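Local coordinates for protein farnesyl pyrophosphate synthetase (Staphylococcus aureus, PDB 5H9D) that probably makes heptaprenyl diphosphate, a long-chain prenyl diphosphate, in a magnesium-dependent prenyl transfer reaction, as one subunit of a two-chain assembly, at residues V211-S216 / G226-N231; T235-L240 / D275-A280; Q149-S154 / L255-E260. All coordinates share one frame; numbering follows the deposited sequence.

The three contacts lie on one side of the chain's centre, at one end of this helical fold. Along the chain their segments run 149-154, 211-216, 226-231, 235-240, 255-260 and 275-280. Contact 1 thus falls within the span that contact 3 bridges, whereas contacts 2 and 3 interleave. The centres of contacts 1 and 2 are about 12 Å apart, and I238 packs on both F214 and L229. Contacts 1 and 3, centres about 14 Å apart, meet where F152 and Q151 touch segment 226-231. Contacts 2 and 3, centres about 18 Å apart, do not touch. Contacts 1 and 2 pack the aspartate-rich end of helix 188-215 against helices 227-230, 236-243 and 276-296.

Contact 1: V211-S216 / G226-N231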
ATOM      1  N   VAL A 211      11.303  11.533 -15.630  1.00 62.67           N
ATOM      2  CA  VAL A 211      12.071  12.488 -16.393  1.00 63.64           C
ATOM      3  C   VAL A 211      12.806  13.379 -15.392  1.00 64.63           C
ATOM      4  O   VAL A 211      13.995  13.616 -15.545  1.00 65.18           O
ATOM      5  CB  VAL A 211      11.179  13.336 -17.321  1.00 62.15           C
ATOM      6  CG1 VAL A 211      12.031  14.350 -18.062  1.00 62.61           C
ATOM      7  CG2 VAL A 211      10.485  12.441 -18.314  1.00 58.92           C
ATOM      8  N   LEU A 212      12.113  13.821 -14.341  1.00 65.23           N
ATOM      9  CA  LEU A 212      12.718  14.693 -13.340  1.00 66.35           C
ATOM     10  C   LEU A 212      13.804  14.043 -12.499  1.00 68.80           C
ATOM     11  O   LEU A 212      14.357  14.655 -11.597  1.00 69.73           O
ATOM     12  CB  LEU A 212      11.652  15.247 -12.405  1.00 63.40           C
ATOM     13  CG  LEU A 212      10.590  16.234 -12.899  1.00 59.75           C
ATOM     14  CD1 LEU A 212       9.706  16.624 -11.709  1.00 55.99           C
ATOM     15  CD2 LEU A 212      11.238  17.438 -13.518  1.00 57.29           C
ATOM     16  N   ASP A 213      14.116  12.795 -12.776  1.00 72.09           N
ATOM     17  CA  ASP A 213      15.134  12.141 -11.987  1.00 74.94           C
ATOM     18  C   ASP A 213      16.487  12.395 -12.643  1.00 75.82           C
ATOM     19  O   ASP A 213      17.530  12.152 -12.046  1.00 76.05           O
ATOM     20  CB  ASP A 213      14.833  10.639 -11.883  1.00 76.61           C
ATOM     21  CG  ASP A 213      15.283  10.049 -10.555  1.00 79.14           C
ATOM     22  OD1 ASP A 213      16.475   9.677 -10.432  1.00 77.63           O
ATOM     23  OD2 ASP A 213      14.438   9.981  -9.625  1.00 81.08           O
ATOM     24  N   PHE A 214      16.453  12.912 -13.869  1.00 76.04           N
ATOM     25  CA  PHE A 214      17.666  13.206 -14.625  1.00 75.78           C
ATOM     26  C   PHE A 214      17.839  14.714 -14.836  1.00 75.92           C
ATOM     27  O   PHE A 214      18.953  15.231 -14.876  1.00 75.26           O
ATOM     28  CB  PHE A 214      17.606  12.512 -15.993  1.00 74.98           C
ATOM     29  CG  PHE A 214      17.753  11.015 -15.929  1.00 76.50           C
ATOM     30  CD1 PHE A 214      18.999  10.430 -15.697  1.00 76.80           C
ATOM     31  CD2 PHE A 214      16.656  10.182 -16.130  1.00 76.09           C
ATOM     32  CE1 PHE A 214      19.148   9.041 -15.674  1.00 75.30           C
ATOM     33  CE2 PHE A 214      16.803   8.800 -16.107  1.00 76.22           C
ATOM     34  CZ  PHE A 214      18.056   8.233 -15.878  1.00 75.48           C
ATOM     35  N   THR A 215      16.721  15.414 -14.944  1.00 75.84           N
ATOM     36  CA  THR A 215      16.717  16.847 -15.202  1.00 75.81           C
ATOM     37  C   THR A 215      16.652  17.807 -13.991  1.00 77.31           C
ATOM     38  O   THR A 215      16.932  19.005 -14.141  1.00 77.43           O
ATOM     39  CB  THR A 215      15.551  17.179 -16.156  1.00 74.10           C
ATOM     40  OG1 THR A 215      14.302  16.797 -15.549  1.00 72.31           O
ATOM     41  CG2 THR A 215      15.718  16.428 -17.468  1.00 72.79           C
ATOM     42  N   SER A 216      16.298  17.285 -12.813  1.00 77.73           N
ATOM     43  CA  SER A 216      16.154  18.089 -11.592  1.00 78.50           C
ATOM     44  C   SER A 216      17.466  18.378 -10.839  1.00 79.52           C
ATOM     45  O   SER A 216      18.515  18.573 -11.446  1.00 78.65           O
ATOM     46  CB  SER A 216      15.157  17.392 -10.660  1.00 79.57           C
ATOM     47  OG  SER A 216      14.583  18.271  -9.702  1.00 81.65           O
ATOM     48  N   GLY A 226      19.706  10.347 -11.181  1.00 90.37           N
ATOM     49  CA  GLY A 226      20.061   9.085 -11.801  1.00 87.91           C
ATOM     50  C   GLY A 226      19.683   8.068 -10.737  1.00 85.86           C
ATOM     51  O   GLY A 226      19.766   6.860 -10.925  1.00 85.02           O
ATOM     52  N   SER A 227      19.261   8.602  -9.599  1.00 84.48           N
ATOM     53  CA  SER A 227      18.839   7.814  -8.458  1.00 84.96           C
ATOM     54  C   SER A 227      18.144   6.503  -8.879  1.00 84.74           C
ATOM     55  O   SER A 227      18.531   5.411  -8.444  1.00 84.61           O
ATOM     56  CB  SER A 227      17.908   8.674  -7.599  1.00 85.53           C
ATOM     57  OG  SER A 227      17.546   8.020  -6.402  1.00 84.81           O
ATOM     58  N   ASP A 228      17.123   6.615  -9.731  1.00 84.29           N
ATOM     59  CA  ASP A 228      16.386   5.447 -10.218  1.00 82.53           C
ATOM     60  C   ASP A 228      17.259   4.467 -10.992  1.00 80.85           C
ATOM     61  O   ASP A 228      16.981   3.277 -11.017  1.00 81.06           O
ATOM     62  CB  ASP A 228      15.235   5.864 -11.124  1.00 82.46           C
ATOM     63  CG  ASP A 228      14.137   6.567 -10.379  1.00 83.94           C
ATOM     64  OD1 ASP A 228      13.811   6.128  -9.255  1.00 84.80           O
ATOM     65  OD2 ASP A 228      13.587   7.548 -10.929  1.00 84.19           O
ATOM     66  N   LEU A 229      18.297   4.975 -11.642  1.00 78.50           N
ATOM     67  CA  LEU A 229      19.181   4.128 -12.415  1.00 75.89           C
ATOM     68  C   LEU A 229      20.205   3.499 -11.473  1.00 76.54           C
ATOM     69  O   LEU A 229      20.649   2.367 -11.681  1.00 75.61           O
ATOM     70  CB  LEU A 229      19.881   4.956 -13.479  1.00 73.04           C
ATOM     71  CG  LEU A 229      20.770   4.184 -14.435  1.00 71.46           C
ATOM     72  CD1 LEU A 229      19.948   3.106 -15.109  1.00 71.19           C
ATOM     73  CD2 LEU A 229      21.375   5.135 -15.454  1.00 71.28           C
ATOM     74  N   LEU A 230      20.569   4.235 -10.426  1.00 76.27           N
ATOM     75  CA  LEU A 230      21.533   3.736  -9.461  1.00 75.87           C
ATOM     76  C   LEU A 230      20.924   2.552  -8.739  1.00 75.62           C
ATOM     77  O   LEU A 230      21.640   1.724  -8.186  1.00 76.45           O
ATOM     78  CB  LEU A 230      21.916   4.842  -8.476  1.00 75.91           C
ATOM     79  CG  LEU A 230      22.711   5.941  -9.189  1.00 76.42           C
ATOM     80  CD1 LEU A 230      22.607   7.284  -8.486  1.00 76.27           C
ATOM     81  CD2 LEU A 230      24.142   5.486  -9.277  1.00 77.02           C
ATOM     82  N   ASN A 231      19.598   2.468  -8.761  1.00 74.60           N
ATOM     83  CA  ASN A 231      18.904   1.361  -8.120  1.00 73.39           C
ATOM     84  C   ASN A 231      18.454   0.357  -9.159  1.00 71.59           C
ATOM     85  O   ASN A 231      17.688  -0.548  -8.849  1.00 73.37           O
ATOM     86  CB  ASN A 231      17.686   1.850  -7.350  1.00 74.98           C
ATOM     87  CG  ASN A 231      18.050   2.487  -6.039  1.00 77.30           C
ATOM     88  OD1 ASN A 231      19.058   3.192  -5.942  1.00 77.78           O
ATOM     89  ND2 ASN A 231      17.215   2.263  -5.013  1.00 79.19           N
TER
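D213 leans from the last turn of helix 188-215 onto the start of the short helix 227-230, where S227 and D228 meet it. Its CB lies 3.5 Å from D228 OD2, and its CG also faces that oxygen. From CG the carboxylate splits its partners. OD1 accepts the backbone N-H of D228, with D213 OD1 and D228 N 3.2 Å apart; the bond is nearly straight at 169°, and its donor stands above the carboxylate plane. The CB of S227 adds a contact to D213 OD1 at 3.3 Å. OD2 faces the other way, toward D228 OD2, two acceptors with no hydrogen bond between them. D228 CG is anti to its own carbonyl carbon (chi1 -69°), which puts it next to the backbone N that D213 holds; the two carboxylate planes are 30° apart.

The main chain supplies a second bond: G226 N donates to D213 O over 3.0 Å. D213 therefore grips the start of segment 226-231 with both its carbonyl and its side chain. G226 has positive phi, which favours glycine, and its CA lies 4.0 Å from F214 CE1. Further along the same ring, F214 CZ approaches L229 CB. The ring also packs on I268 and I271 of helix 261-272, so the polar bonds have an apolar flank.

D213 closes the DDxxD sequence that includes D210, the second aspartate-rich motif of prenyl synthases. In relatives this motif binds magnesium and substrate diphosphate, consistent with a comparable site here.

Contact 2: T235-L240 / D275-A280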
ATOM      1  N   THR A 235      13.751   3.320 -16.602  1.00 58.05           N
ATOM      2  CA  THR A 235      12.540   4.059 -16.882  1.00 58.09           C
ATOM      3  C   THR A 235      12.446   4.592 -18.309  1.00 59.62           C
ATOM      4  O   THR A 235      13.425   4.546 -19.052  1.00 61.47           O
ATOM      5  CB  THR A 235      12.404   5.183 -15.855  1.00 57.03           C
ATOM      6  OG1 THR A 235      13.470   6.123 -16.036  1.00 59.70           O
ATOM      7  CG2 THR A 235      12.513   4.606 -14.422  1.00 52.67           C
ATOM      8  N   LEU A 236      11.271   5.102 -18.679  1.00 58.16           N
ATOM      9  CA  LEU A 236      11.035   5.575 -20.035  1.00 58.02           C
ATOM     10  C   LEU A 236      12.199   6.311 -20.720  1.00 58.55           C
ATOM     11  O   LEU A 236      12.600   5.941 -21.828  1.00 58.76           O
ATOM     12  CB  LEU A 236       9.745   6.418 -20.096  1.00 55.15           C
ATOM     13  CG  LEU A 236       9.254   6.725 -21.521  1.00 53.23           C
ATOM     14  CD1 LEU A 236       9.093   5.409 -22.226  1.00 51.33           C
ATOM     15  CD2 LEU A 236       7.962   7.500 -21.553  1.00 49.48           C
ATOM     16  N   PRO A 237      12.757   7.355 -20.086  1.00 58.60           N
ATOM     17  CA  PRO A 237      13.870   8.045 -20.757  1.00 60.46           C
ATOM     18  C   PRO A 237      14.937   7.051 -21.232  1.00 61.68           C
ATOM     19  O   PRO A 237      15.337   7.040 -22.398  1.00 60.81           O
ATOM     20  CB  PRO A 237      14.416   8.958 -19.674  1.00 58.94           C
ATOM     21  CG  PRO A 237      13.225   9.189 -18.805  1.00 58.13           C
ATOM     22  CD  PRO A 237      12.576   7.860 -18.725  1.00 57.53           C
ATOM     23  N   ILE A 238      15.356   6.187 -20.312  1.00 63.32           N
ATOM     24  CA  ILE A 238      16.383   5.197 -20.592  1.00 63.67           C
ATOM     25  C   ILE A 238      16.017   4.122 -21.605  1.00 64.26           C
ATOM     26  O   ILE A 238      16.899   3.566 -22.240  1.00 65.35           O
ATOM     27  CB  ILE A 238      16.867   4.557 -19.290  1.00 63.05           C
ATOM     28  CG1 ILE A 238      17.149   5.672 -18.262  1.00 63.69           C
ATOM     29  CG2 ILE A 238      18.146   3.785 -19.549  1.00 62.33           C
ATOM     30  CD1 ILE A 238      17.705   5.209 -16.945  1.00 63.98           C
ATOM     31  N   LEU A 239      14.730   3.835 -21.765  1.00 65.00           N
ATOM     32  CA  LEU A 239      14.284   2.830 -22.732  1.00 64.48           C
ATOM     33  C   LEU A 239      14.333   3.439 -24.126  1.00 64.88           C
ATOM     34  O   LEU A 239      14.615   2.750 -25.108  1.00 63.58           O
ATOM     35  CB  LEU A 239      12.850   2.385 -22.425  1.00 63.45           C
ATOM     36  CG  LEU A 239      12.743   1.500 -21.185  1.00 64.75           C
ATOM     37  CD1 LEU A 239      11.347   1.536 -20.562  1.00 64.53           C
ATOM     38  CD2 LEU A 239      13.111   0.093 -21.589  1.00 63.50           C
ATOM     39  N   LEU A 240      14.053   4.740 -24.189  1.00 64.33           N
ATOM     40  CA  LEU A 240      14.042   5.467 -25.440  1.00 64.67           C
ATOM     41  C   LEU A 240      15.439   5.633 -25.990  1.00 65.87           C
ATOM     42  O   LEU A 240      15.682   5.386 -27.157  1.00 65.90           O
ATOM     43  CB  LEU A 240      13.377   6.833 -25.258  1.00 62.54           C
ATOM     44  CG  LEU A 240      11.894   6.755 -24.893  1.00 62.91           C
ATOM     45  CD1 LEU A 240      11.299   8.120 -24.836  1.00 61.94           C
ATOM     46  CD2 LEU A 240      11.155   5.927 -25.912  1.00 62.89           C
ATOM     47  N   ASP A 275      17.680  13.562 -26.652  1.00 82.25           N
ATOM     48  CA  ASP A 275      16.363  13.950 -27.144  1.00 81.96           C
ATOM     49  C   ASP A 275      15.331  13.101 -26.395  1.00 79.54           C
ATOM     50  O   ASP A 275      14.143  13.436 -26.317  1.00 78.90           O
ATOM     51  CB  ASP A 275      16.246  13.693 -28.664  1.00 83.29           C
ATOM     52  CG  ASP A 275      17.100  14.655 -29.497  1.00 86.55           C
ATOM     53  OD1 ASP A 275      17.121  15.874 -29.196  1.00 88.43           O
ATOM     54  OD2 ASP A 275      17.746  14.198 -30.466  1.00 87.13           O
ATOM     55  N   SER A 276      15.819  12.001 -25.836  1.00 76.49           N
ATOM     56  CA  SER A 276      14.998  11.053 -25.107  1.00 73.00           C
ATOM     57  C   SER A 276      14.322  11.641 -23.887  1.00 70.35           C
ATOM     58  O   SER A 276      13.254  11.194 -23.487  1.00 69.91           O
ATOM     59  CB  SER A 276      15.848   9.857 -24.724  1.00 73.04           C
ATOM     60  OG  SER A 276      16.190   9.121 -25.884  1.00 73.92           O
ATOM     61  N   ILE A 277      14.941  12.637 -23.283  1.00 68.00           N
ATOM     62  CA  ILE A 277      14.332  13.266 -22.135  1.00 67.02           C
ATOM     63  C   ILE A 277      13.115  13.997 -22.657  1.00 67.91           C
ATOM     64  O   ILE A 277      12.126  14.168 -21.950  1.00 68.14           O
ATOM     65  CB  ILE A 277      15.274  14.274 -21.464  1.00 64.04           C
ATOM     66  CG1 ILE A 277      16.129  13.554 -20.441  1.00 64.14           C
ATOM     67  CG2 ILE A 277      14.475  15.372 -20.775  1.00 62.84           C
ATOM     68  CD1 ILE A 277      15.328  13.006 -19.275  1.00 63.31           C
ATOM     69  N   ASP A 278      13.185  14.415 -23.910  1.00 68.28           N
ATOM     70  CA  ASP A 278      12.073  15.142 -24.493  1.00 70.12           C
ATOM     71  C   ASP A 278      11.030  14.227 -25.110  1.00 69.51           C
ATOM     72  O   ASP A 278       9.835  14.532 -25.085  1.00 69.96           O
ATOM     73  CB  ASP A 278      12.609  16.173 -25.497  1.00 72.54           C
ATOM     74  CG  ASP A 278      13.340  17.332 -24.801  1.00 75.48           C
ATOM     75  OD1 ASP A 278      12.640  18.219 -24.243  1.00 75.83           O
ATOM     76  OD2 ASP A 278      14.601  17.335 -24.788  1.00 75.11           O
ATOM     77  N   GLU A 279      11.468  13.096 -25.649  1.00 68.57           N
ATOM     78  CA  GLU A 279      10.530  12.161 -26.224  1.00 66.61           C
ATOM     79  C   GLU A 279       9.706  11.630 -25.044  1.00 65.39           C
ATOM     80  O   GLU A 279       8.502  11.405 -25.175  1.00 65.10           O
ATOM     81  CB  GLU A 279      11.284  11.041 -26.936  1.00 68.85           C
ATOM     82  CG  GLU A 279      10.399  10.166 -27.828  1.00 73.40           C
ATOM     83  CD  GLU A 279      11.136   8.942 -28.390  1.00 75.83           C
ATOM     84  OE1 GLU A 279      10.466   7.999 -28.889  1.00 77.12           O
ATOM     85  OE2 GLU A 279      12.383   8.927 -28.336  1.00 78.35           O
ATOM     86  N   ALA A 280      10.352  11.463 -23.882  1.00 62.83           N
ATOM     87  CA  ALA A 280       9.677  10.974 -22.676  1.00 60.05           C
ATOM     88  C   ALA A 280       8.613  11.984 -22.253  1.00 59.52           C
ATOM     89  O   ALA A 280       7.439  11.643 -22.090  1.00 58.52           O
ATOM     90  CB  ALA A 280      10.672  10.773 -21.571  1.00 56.79           C
TER
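L240 pushes its CD1 methyl against the second helix, 3.6 Å from E279 CB and 3.6 Å from the backbone N of A280. CG is anti to the carbonyl carbon (chi1 -65°), beside the backbone N. Both methyls meet the carboxylate end of E279: L240 CD2 lies 3.7 Å from E279 OE1. E279 runs extended beyond CG and crosses the leucine obliquely, its aliphatic part and its carboxylate both lying against the branched end. One turn earlier, P237 presents its ring. Its CG meets A280 CB at 4.1 Å and its CB meets I277 CD1 at 4.2 Å. L236 completes the apolar patch by bringing CD2 to 4.0 Å from A280 CA.

At the other end of the patch S276 fits against the backbone of helix 236-243. Its CB rests 3.7 Å from P237 O, while OG lies beside L240 CB and is hydrogen-bonded to the carboxylate of E241, the next residue along that helix. No hydrogen bond joins the two segments directly, so the interface rests on apolar packing with this polar fastening beside it. E279 OE1 forms a long, weak ion pair with R243, and OE2 another with K244.

The short helical segments 236-240 and 276-280 cross at 123°, and their axes approach to 8.3 Å, with the small side chains of S276 and A280 turned to the partner helix. Helix 188-215 packs against this junction, with V211 on A280 and T215 on I277. Helix 158-183 covers another part of helix 236-243, where I158 touches L239 and L240 and Y161 touches L239.

Contact 3: Q149-S154 / L255-E260; sequences QDQFNS and LRRDSE
F152 lays one face of its ring over the backbone of R256 and R257, and this is the tightly packed part of the contact. R256 CA makes a CH-pi contact 3.6 Å from the F152 ring centroid, 19° off the normal. R257 N lies over the same face, offset toward the rim, 3.3 Å above the ring plane. L255 adds its side chain beside the ring, with its CG 4.2 Å from F152 CE1. The phenylalanine occupies the third position of a type II turn from D150 to N153, with positive phi (75°), and chi1 of -76° sets CG anti to its carbonyl carbon.

The opposite loop is braced internally: R256 to S259 form a type I turn, and S259 OG accepts the N-H of R256 over 3.2 Å.

Toward solvent the contact is looser and rests on the exposed side chain of R257 and on Q151. The R257 chain is bent at chi3; its NH1 lies in plane at the ring edge, 3.3 Å from F152 CE2, with the guanidinium strongly inclined to the ring. Q151 OE1 lies 2.9 Å from R257 NH1, the amide nearly perpendicular to the guanidinium. R256 sends its own guanidinium away from F152 toward D258. Crystal neighbours touch F152, L255, R256 and R257, so lattice packing may influence both parts of the contact.

Segment 149-154 carries the end of helix 127-150, where Q149 bonds to G18 and S20 of the subunit 1 chain. Segment 255-260 links helix 246-253 to helix 261-272, whose F264 packs on F152, L255 and S259.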
ATOM      1  N   GLN A 149      12.029  -7.024  -9.038  1.00 73.91           N
ATOM      2  CA  GLN A 149      12.466  -8.206  -9.758  1.00 73.88           C
ATOM      3  C   GLN A 149      13.013  -7.811 -11.137  1.00 75.05           C
ATOM      4  O   GLN A 149      13.743  -8.575 -11.785  1.00 75.72           O
ATOM      5  CB  GLN A 149      11.271  -9.135  -9.881  1.00 73.80           C
ATOM      6  CG  GLN A 149      11.456 -10.345 -10.726  1.00 75.73           C
ATOM      7  CD  GLN A 149      10.152 -11.107 -10.898  1.00 76.26           C
ATOM      8  OE1 GLN A 149       9.787 -11.927 -10.060  1.00 76.96           O
ATOM      9  NE2 GLN A 149       9.434 -10.819 -11.978  1.00 76.88           N
ATOM     10  N   ASP A 150      12.662  -6.604 -11.574  1.00 75.20           N
ATOM     11  CA  ASP A 150      13.118  -6.061 -12.862  1.00 74.74           C
ATOM     12  C   ASP A 150      14.443  -5.334 -12.686  1.00 74.17           C
ATOM     13  O   ASP A 150      15.162  -5.116 -13.670  1.00 73.25           O
ATOM     14  CB  ASP A 150      12.132  -5.009 -13.411  1.00 76.44           C
ATOM     15  CG  ASP A 150      11.080  -5.585 -14.340  1.00 76.41           C
ATOM     16  OD1 ASP A 150      11.334  -6.649 -14.943  1.00 75.48           O
ATOM     17  OD2 ASP A 150      10.007  -4.940 -14.475  1.00 76.92           O
ATOM     18  N   GLN A 151      14.738  -4.924 -11.445  1.00 72.71           N
ATOM     19  CA  GLN A 151      15.950  -4.160 -11.153  1.00 71.84           C
ATOM     20  C   GLN A 151      17.188  -4.580 -11.956  1.00 70.21           C
ATOM     21  O   GLN A 151      17.684  -5.690 -11.829  1.00 69.20           O
ATOM     22  CB  GLN A 151      16.218  -4.151  -9.633  1.00 73.58           C
ATOM     23  CG  GLN A 151      15.613  -2.886  -8.934  1.00 76.78           C
ATOM     24  CD  GLN A 151      15.798  -2.828  -7.395  1.00 79.83           C
ATOM     25  OE1 GLN A 151      16.908  -3.001  -6.869  1.00 81.36           O
ATOM     26  NE2 GLN A 151      14.706  -2.563  -6.678  1.00 78.16           N
ATOM     27  N   PHE A 152      17.637  -3.672 -12.821  1.00 68.57           N
ATOM     28  CA  PHE A 152      18.804  -3.857 -13.699  1.00 68.27           C
ATOM     29  C   PHE A 152      18.646  -4.757 -14.908  1.00 69.96           C
ATOM     30  O   PHE A 152      19.635  -5.224 -15.482  1.00 71.63           O
ATOM     31  CB  PHE A 152      20.019  -4.299 -12.895  1.00 63.90           C
ATOM     32  CG  PHE A 152      20.649  -3.181 -12.125  1.00 60.47           C
ATOM     33  CD1 PHE A 152      21.317  -2.161 -12.803  1.00 57.53           C
ATOM     34  CD2 PHE A 152      20.524  -3.114 -10.729  1.00 56.66           C
ATOM     35  CE1 PHE A 152      21.852  -1.093 -12.110  1.00 56.72           C
ATOM     36  CE2 PHE A 152      21.057  -2.050 -10.023  1.00 55.54           C
ATOM     37  CZ  PHE A 152      21.727  -1.032 -10.710  1.00 55.89           C
ATOM     38  N   ASN A 153      17.399  -4.981 -15.306  1.00 71.36           N
ATOM     39  CA  ASN A 153      17.094  -5.807 -16.468  1.00 71.36           C
ATOM     40  C   ASN A 153      17.061  -4.926 -17.697  1.00 71.45           C
ATOM     41  O   ASN A 153      16.057  -4.269 -17.966  1.00 72.95           O
ATOM     42  CB  ASN A 153      15.724  -6.455 -16.327  1.00 71.75           C
ATOM     43  CG  ASN A 153      15.452  -7.451 -17.420  1.00 72.31           C
ATOM     44  OD1 ASN A 153      15.753  -7.195 -18.591  1.00 70.41           O
ATOM     45  ND2 ASN A 153      14.884  -8.607 -17.049  1.00 72.86           N
ATOM     46  N   SER A 154      18.143  -4.930 -18.459  1.00 71.50           N
ATOM     47  CA  SER A 154      18.241  -4.106 -19.660  1.00 70.40           C
ATOM     48  C   SER A 154      17.535  -4.677 -20.873  1.00 70.70           C
ATOM     49  O   SER A 154      17.666  -4.146 -21.969  1.00 71.93           O
ATOM     50  CB  SER A 154      19.711  -3.891 -19.998  1.00 69.61           C
ATOM     51  OG  SER A 154      20.405  -5.121 -19.931  1.00 69.06           O
ATOM     52  N   LEU A 255      25.280  -2.999 -16.916  1.00 73.86           N
ATOM     53  CA  LEU A 255      25.115  -2.232 -15.683  1.00 73.41           C
ATOM     54  C   LEU A 255      24.393  -2.891 -14.509  1.00 73.04           C
ATOM     55  O   LEU A 255      23.307  -3.418 -14.668  1.00 72.20           O
ATOM     56  CB  LEU A 255      24.436  -0.892 -16.031  1.00 72.52           C
ATOM     57  CG  LEU A 255      24.525   0.296 -15.067  1.00 70.50           C
ATOM     58  CD1 LEU A 255      25.969   0.768 -14.933  1.00 69.85           C
ATOM     59  CD2 LEU A 255      23.661   1.415 -15.589  1.00 70.53           C
ATOM     60  N   ARG A 256      25.022  -2.854 -13.336  1.00 74.97           N
ATOM     61  CA  ARG A 256      24.439  -3.402 -12.105  1.00 78.71           C
ATOM     62  C   ARG A 256      24.999  -2.752 -10.856  1.00 80.10           C
ATOM     63  O   ARG A 256      26.022  -2.069 -10.898  1.00 79.45           O
ATOM     64  CB  ARG A 256      24.584  -4.936 -11.992  1.00 80.69           C
ATOM     65  CG  ARG A 256      25.780  -5.584 -12.698  1.00 81.09           C
ATOM     66  CD  ARG A 256      27.095  -5.363 -11.981  1.00 81.15           C
ATOM     67  NE  ARG A 256      28.180  -5.946 -12.768  1.00 82.23           N
ATOM     68  CZ  ARG A 256      29.474  -5.774 -12.525  1.00 80.84           C
ATOM     69  NH1 ARG A 256      29.876  -5.028 -11.499  1.00 79.82           N
ATOM     70  NH2 ARG A 256      30.363  -6.340 -13.328  1.00 79.62           N
ATOM     71  N   ARG A 257      24.312  -2.971  -9.743  1.00 82.21           N
ATOM     72  CA  ARG A 257      24.698  -2.374  -8.475  1.00 85.92           C
ATOM     73  C   ARG A 257      26.206  -2.221  -8.215  1.00 86.95           C
ATOM     74  O   ARG A 257      26.686  -1.129  -7.902  1.00 86.33           O
ATOM     75  CB  ARG A 257      24.036  -3.142  -7.328  1.00 87.90           C
ATOM     76  CG  ARG A 257      22.662  -2.594  -6.953  1.00 92.52           C
ATOM     77  CD  ARG A 257      21.980  -3.413  -5.846  1.00 95.14           C
ATOM     78  NE  ARG A 257      21.358  -4.644  -6.339  1.00 97.35           N
ATOM     79  CZ  ARG A 257      20.268  -4.696  -7.106  1.00 98.87           C
ATOM     80  NH1 ARG A 257      19.657  -3.574  -7.483  1.00 99.25           N
ATOM     81  NH2 ARG A 257      19.786  -5.876  -7.500  1.00 99.03           N
ATOM     82  N   ASP A 258      26.957  -3.305  -8.348  1.00 87.78           N
ATOM     83  CA  ASP A 258      28.383  -3.230  -8.094  1.00 88.78           C
ATOM     84  C   ASP A 258      29.198  -2.505  -9.168  1.00 88.90           C
ATOM     85  O   ASP A 258      30.429  -2.574  -9.165  1.00 89.47           O
ATOM     86  CB  ASP A 258      28.950  -4.633  -7.853  1.00 90.37           C
ATOM     87  CG  ASP A 258      28.305  -5.696  -8.734  1.00 92.46           C
ATOM     88  OD1 ASP A 258      27.088  -5.965  -8.582  1.00 93.94           O
ATOM     89  OD2 ASP A 258      29.024  -6.274  -9.574  1.00 93.26           O
ATOM     90  N   SER A 259      28.532  -1.809 -10.088  1.00 88.03           N
ATOM     91  CA  SER A 259      29.274  -1.081 -11.112  1.00 87.82           C
ATOM     92  C   SER A 259      29.815   0.190 -10.458  1.00 89.86           C
ATOM     93  O   SER A 259      29.233   0.704  -9.486  1.00 89.15           O
ATOM     94  CB  SER A 259      28.386  -0.735 -12.305  1.00 86.53           C
ATOM     95  OG  SER A 259      28.055  -1.882 -13.065  1.00 83.90           O
ATOM     96  N   GLU A 260      30.940   0.683 -10.970  1.00 91.04           N
ATOM     97  CA  GLU A 260      31.559   1.869 -10.395  1.00 92.89           C
ATOM     98  C   GLU A 260      30.764   3.136 -10.709  1.00 93.70           C
ATOM     99  O   GLU A 260      30.327   3.352 -11.845  1.00 94.54           O
ATOM    100  CB  GLU A 260      33.029   1.983 -10.855  1.00 93.27           C
ATOM    101  CG  GLU A 260      33.391   1.151 -12.085  1.00 94.09           C
ATOM    102  CD  GLU A 260      34.869   1.260 -12.482  1.00 95.24           C
ATOM    103  OE1 GLU A 260      35.241   0.671 -13.527  1.00 94.43           O
ATOM    104  OE2 GLU A 260      35.653   1.926 -11.756  1.00 94.41           O
TER